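Local coordinates for protein cysteine synthase (Fusobacterium nucleatum subsp. nucleatum strain ATCC 25586, PDB 5XEM) that produces hydrogen sulfide and probably makes L-cysteine and acetate from O-acetyl-L-serine and sulfide, using pyridoxal 5'-phosphate as cofactor, at residues S9-I14 against I49-I54. Numbering follows the deposited sequence.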
loop_
_atom_site.group_PDB
_atom_site.type_symbol
_atom_site.label_atom_id
_atom_site.label_comp_id
_atom_site.label_asym_id
_atom_site.label_seq_id
_atom_site.Cartn_x
_atom_site.Cartn_y
_atom_site.Cartn_z
ATOM N N SER A 9 9.716 7.022 12.139
ATOM C CA SER A 9 9.231 7.610 10.896
ATOM C C SER A 9 8.916 6.485 9.932
ATOM O O SER A 9 9.189 5.303 10.199
ATOM C CB SER A 9 10.284 8.526 10.273
ATOM O OG SER A 9 11.307 7.722 9.681
ATOM N N VAL A 10 8.352 6.857 8.791
ATOM C CA VAL A 10 8.068 5.842 7.758
ATOM C C VAL A 10 9.333 5.107 7.287
ATOM O O VAL A 10 9.271 3.981 6.795
ATOM C CB VAL A 10 7.284 6.426 6.559
ATOM C CG1 VAL A 10 5.873 6.869 6.991
ATOM C CG2 VAL A 10 8.038 7.556 5.872
ATOM N N ILE A 11 10.496 5.739 7.429
ATOM C CA ILE A 11 11.749 5.050 7.094
ATOM C C ILE A 11 11.895 3.744 7.844
ATOM O O ILE A 11 12.440 2.770 7.318
ATOM C CB ILE A 11 12.988 5.942 7.372
ATOM C CG1 ILE A 11 12.928 7.172 6.460
ATOM C CG2 ILE A 11 14.286 5.107 7.233
ATOM C CD1 ILE A 11 14.050 8.196 6.651
ATOM N N ASP A 12 11.393 3.694 9.078
ATOM C CA ASP A 12 11.512 2.474 9.865
ATOM C C ASP A 12 10.609 1.331 9.383
ATOM O O ASP A 12 10.781 0.181 9.790
ATOM C CB ASP A 12 11.256 2.758 11.358
ATOM C CG ASP A 12 12.216 3.779 11.921
ATOM O OD1 ASP A 12 13.445 3.572 11.840
ATOM O OD2 ASP A 12 11.754 4.818 12.399
ATOM N N LEU A 13 9.652 1.622 8.507
ATOM C CA LEU A 13 8.792 0.582 7.949
ATOM C C LEU A 13 9.370 -0.128 6.711
ATOM O O LEU A 13 8.758 -1.056 6.188
ATOM C CB LEU A 13 7.433 1.162 7.592
ATOM C CG LEU A 13 6.743 1.988 8.691
ATOM C CD1 LEU A 13 5.370 2.468 8.216
ATOM C CD2 LEU A 13 6.672 1.205 9.980
ATOM N N ILE A 14 10.517 0.334 6.229
ATOM C CA ILE A 14 11.160 -0.210 5.038
ATOM C C ILE A 14 11.725 -1.581 5.404
ATOM O O ILE A 14 12.368 -1.748 6.452
ATOM C CB ILE A 14 12.261 0.726 4.493
ATOM C CG1 ILE A 14 11.630 2.049 4.021
ATOM C CG2 ILE A 14 13.033 0.076 3.323
ATOM C CD1 ILE A 14 12.630 3.156 3.661
ATOM N N ILE A 49 16.605 0.543 -1.660
ATOM C CA ILE A 49 17.772 1.144 -2.331
ATOM C C ILE A 49 17.819 2.653 -2.171
ATOM O O ILE A 49 18.913 3.228 -2.033
ATOM C CB ILE A 49 17.960 0.688 -3.819
ATOM C CG1 ILE A 49 17.053 1.402 -4.839
ATOM C CG2 ILE A 49 17.886 -0.837 -3.909
ATOM C CD1 ILE A 49 17.545 1.219 -6.294
ATOM N N ALA A 50 16.648 3.301 -2.171
ATOM C CA ALA A 50 16.576 4.723 -1.877
ATOM C C ALA A 50 17.199 5.014 -0.506
ATOM O O ALA A 50 18.004 5.928 -0.363
ATOM C CB ALA A 50 15.130 5.205 -1.923
ATOM N N LEU A 51 16.802 4.225 0.488
ATOM C CA LEU A 51 17.312 4.405 1.835
ATOM C C LEU A 51 18.811 4.176 1.884
ATOM O O LEU A 51 19.551 5.007 2.414
ATOM C CB LEU A 51 16.649 3.453 2.805
ATOM C CG LEU A 51 17.040 3.628 4.277
ATOM C CD1 LEU A 51 16.755 5.051 4.753
ATOM C CD2 LEU A 51 16.335 2.587 5.129
ATOM N N LYS A 52 19.270 3.055 1.354
ATOM C CA LYS A 52 20.690 2.776 1.466
ATOM C C LYS A 52 21.555 3.750 0.664
ATOM O O LYS A 52 22.602 4.195 1.161
ATOM C CB LYS A 52 21.034 1.342 1.109
ATOM C CG LYS A 52 22.479 1.025 1.532
ATOM C CD LYS A 52 22.854 -0.435 1.481
ATOM C CE LYS A 52 24.290 -0.674 1.928
ATOM N NZ LYS A 52 24.489 -0.501 3.384
ATOM N N MET A 53 21.140 4.092 -0.560
ATOM C CA MET A 53 21.904 5.065 -1.350
ATOM C C MET A 53 21.987 6.401 -0.634
ATOM O O MET A 53 23.074 7.036 -0.597
ATOM C CB MET A 53 21.325 5.232 -2.753
ATOM C CG MET A 53 21.484 3.993 -3.608
ATOM S SD MET A 53 21.034 4.244 -5.343
ATOM C CE MET A 53 19.274 4.611 -5.216
ATOM N N ILE A 54 20.875 6.833 -0.033
ATOM C CA ILE A 54 20.884 8.126 0.648
ATOM C C ILE A 54 21.702 8.062 1.931
ATOM O O ILE A 54 22.552 8.925 2.166
ATOM C CB ILE A 54 19.461 8.667 0.942
ATOM C CG1 ILE A 54 18.761 9.050 -0.356
ATOM C CG2 ILE A 54 19.530 9.883 1.881
ATOM C CD1 ILE A 54 19.484 10.036 -1.234
#
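Ile11 and Leu51 bring the two backbones nearest each other, with 7.7 Å between their CA atoms, where a short 3-10 turn at residues 10-13 faces one side of the helix through 49-54. The turn is held by its own bonds: Asp12 N reaches Ser9 O, and the Asp12 carboxylate returns to the chain, its OD2 accepting from Ser9 N at 3.0 Å on the anti side. No hydrogen bond joins the segments; the contact is made by three apolar side chains and centres on Leu51. With CG anti to its backbone N (chi1 -176°), Leu51 extends from the helix toward the turn and presents both methyls. Its CD1 lies 3.5 Å from Ile11 CG2, tight for two carbons, while CD2 sits 3.9 Å from the same CG2 and 4.0 Å from Ile14 CD1. Ile14 directs its CB at the helix, and its CD1, the end of the long branch, lies 4.1 Å from Leu51 CB. The contact thus ties the loop between strands 6-7 and 19-21 to helix 46-60, which begins at Lys46, the predicted attachment point of the cofactor, not attached in this structure. Helix 76-88 borders both segments, with Val87 and Lys88 touching Ile11 and Ile84 touching Ala50.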